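Local atomic coordinates of Tll1590 protein (Thermosynechococcus elongatus, PDB entry 6LDQ), a protein that belongs to the glycosyltransferases of the GT-B clan and carries a glycosyl transferase 4-like domain. Residues I8-V13 / V47-R52. Numbering follows the deposited sequence.
Sequences IALISV and VDMFTR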
loop_
_atom_site.group_PDB
_atom_site.type_symbol
_atom_site.label_atom_id
_atom_site.label_comp_id
_atom_site.label_asym_id
_atom_site.label_seq_id
_atom_site.Cartn_x
_atom_site.Cartn_y
_atom_site.Cartn_z
ATOM N N ILE A 8 -1.417 -8.682 7.518
ATOM C CA ILE A 8 -0.788 -7.695 6.603
ATOM C C ILE A 8 -1.831 -6.641 6.245
ATOM O O ILE A 8 -2.958 -6.958 6.201
ATOM C CB ILE A 8 -0.191 -8.333 5.345
ATOM C CG1 ILE A 8 -1.257 -8.861 4.402
ATOM C CG2 ILE A 8 0.893 -9.338 5.633
ATOM C CD1 ILE A 8 -0.677 -9.357 3.144
ATOM N N ALA A 9 -1.379 -5.424 6.043
ATOM C CA ALA A 9 -2.232 -4.312 5.676
ATOM C C ALA A 9 -1.825 -3.831 4.298
ATOM O O ALA A 9 -0.635 -3.603 4.045
ATOM C CB ALA A 9 -2.138 -3.168 6.692
ATOM N N LEU A 10 -2.807 -3.712 3.410
ATOM C CA LEU A 10 -2.647 -2.992 2.154
ATOM C C LEU A 10 -3.335 -1.642 2.322
ATOM O O LEU A 10 -4.399 -1.548 2.947
ATOM C CB LEU A 10 -3.250 -3.763 0.973
ATOM C CG LEU A 10 -2.457 -4.900 0.289
ATOM C CD1 LEU A 10 -1.809 -5.864 1.255
ATOM C CD2 LEU A 10 -3.331 -5.635 -0.726
ATOM N N ILE A 11 -2.712 -0.592 1.804
ATOM C CA ILE A 11 -3.253 0.753 1.954
ATOM C C ILE A 11 -3.375 1.393 0.579
ATOM O O ILE A 11 -2.396 1.437 -0.172
ATOM C CB ILE A 11 -2.375 1.631 2.862
ATOM C CG1 ILE A 11 -2.417 1.121 4.296
ATOM C CG2 ILE A 11 -2.860 3.078 2.832
ATOM C CD1 ILE A 11 -1.356 1.731 5.155
ATOM N N SER A 12 -4.582 1.889 0.266
ATOM C CA SER A 12 -4.930 2.634 -0.934
ATOM C C SER A 12 -5.879 3.760 -0.499
ATOM O O SER A 12 -7.102 3.659 -0.629
ATOM C CB SER A 12 -5.568 1.742 -1.990
ATOM O OG SER A 12 -5.831 2.463 -3.176
ATOM N N VAL A 13 -5.296 4.848 0.016
ATOM C CA VAL A 13 -6.060 6.037 0.404
ATOM C C VAL A 13 -7.163 6.305 -0.608
ATOM O O VAL A 13 -8.349 6.356 -0.256
ATOM C CB VAL A 13 -5.154 7.266 0.541
ATOM C CG1 VAL A 13 -5.982 8.477 1.039
ATOM C CG2 VAL A 13 -3.969 6.977 1.455
ATOM N N VAL A 47 -5.505 -10.461 5.340
ATOM C CA VAL A 47 -5.364 -9.167 4.660
ATOM C C VAL A 47 -6.428 -8.177 5.132
ATOM O O VAL A 47 -7.626 -8.398 4.912
ATOM C CB VAL A 47 -5.475 -9.305 3.134
ATOM C CG1 VAL A 47 -5.280 -7.915 2.473
ATOM C CG2 VAL A 47 -4.526 -10.369 2.589
ATOM N N ASP A 48 -5.979 -7.036 5.664
ATOM C CA ASP A 48 -6.807 -5.865 5.938
ATOM C C ASP A 48 -6.405 -4.782 4.935
ATOM O O ASP A 48 -5.251 -4.359 4.932
ATOM C CB ASP A 48 -6.592 -5.356 7.370
ATOM C CG ASP A 48 -7.241 -6.270 8.453
ATOM O OD1 ASP A 48 -8.199 -6.984 8.123
ATOM O OD2 ASP A 48 -6.787 -6.236 9.615
ATOM N N MET A 49 -7.345 -4.353 4.092
ATOM C CA MET A 49 -7.131 -3.284 3.124
ATOM C C MET A 49 -7.814 -2.016 3.626
ATOM O O MET A 49 -8.971 -2.070 4.053
ATOM C CB MET A 49 -7.693 -3.678 1.753
ATOM C CG MET A 49 -6.936 -4.806 1.043
ATOM S SD MET A 49 -7.949 -5.540 -0.257
ATOM C CE MET A 49 -9.033 -6.510 0.788
ATOM N N PHE A 50 -7.103 -0.888 3.587
ATOM C CA PHE A 50 -7.609 0.383 4.099
ATOM C C PHE A 50 -7.718 1.392 2.958
ATOM O O PHE A 50 -6.768 1.563 2.174
ATOM C CB PHE A 50 -6.708 0.955 5.209
ATOM C CG PHE A 50 -6.588 0.067 6.431
ATOM C CD1 PHE A 50 -5.757 -1.060 6.429
ATOM C CD2 PHE A 50 -7.306 0.361 7.585
ATOM C CE1 PHE A 50 -5.663 -1.873 7.570
ATOM C CE2 PHE A 50 -7.213 -0.451 8.721
ATOM C CZ PHE A 50 -6.388 -1.570 8.707
ATOM N N THR A 51 -8.880 2.032 2.858
ATOM C CA THR A 51 -9.100 3.154 1.965
ATOM C C THR A 51 -9.890 4.197 2.749
ATOM O O THR A 51 -10.321 3.956 3.885
ATOM C CB THR A 51 -9.807 2.705 0.661
ATOM O OG1 THR A 51 -9.903 3.815 -0.260
ATOM C CG2 THR A 51 -11.202 2.118 0.937
ATOM N N ARG A 52 -10.034 5.388 2.170
ATOM C CA ARG A 52 -10.775 6.436 2.843
ATOM C C ARG A 52 -12.273 6.269 2.614
ATOM O O ARG A 52 -12.717 5.717 1.602
ATOM C CB ARG A 52 -10.325 7.831 2.364
ATOM C CG ARG A 52 -10.640 8.127 0.893
ATOM C CD ARG A 52 -10.079 9.520 0.484
ATOM N NE ARG A 52 -10.369 10.486 1.532
ATOM C CZ ARG A 52 -11.393 11.332 1.485
ATOM N NH1 ARG A 52 -12.172 11.344 0.415
ATOM N NH2 ARG A 52 -11.632 12.165 2.499
#
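Thr51 turns OG1 anti to its backbone N (chi1 -175°), which brings the hydroxyl to the carbonyls of Ser12 and Val13, and Phe50 sets CG beside its own N (chi1 -61°), from where the ring reaches Ala9. Thr51 OG1 sits 2.8 Å from Ser12 O and 3.0 Å from Val13 O. Val13 O also accepts Arg52 N; the guanidinium of Arg52 goes elsewhere, to the carbonyls of Ala75, Pro77 and Thr79. The two strands run parallel, and Asp48 N gives to Ile8 O, Leu10 N to Asp48 O, Phe50 N to Leu10 O and Ser12 N to Phe50 O. This is the first beta-alpha-beta unit of a Rossmann-like domain, with helix 32-42 in the connection and strand 8-11 between strands 47-52 and 108-112. On the face of Ala9 and Phe50, Ala9 CB meets the ring obliquely, 3.9 Å from Phe50 CE1, while Leu10 O lies in plane at the ring edge. Phe97 and Tyr100 make edge-to-face contacts with the same ring. On the other face Leu10 and Met49 lie side by side, Leu10 CB 3.8 Å from Met49 CG, against Val33 of helix 32-42, and Ile8 CD1 comes to 4.0 Å from Val47 CG2. Asp48, buried, has its carboxylate held by a salt bridge to Arg69 and a hydrogen bond with Tyr106.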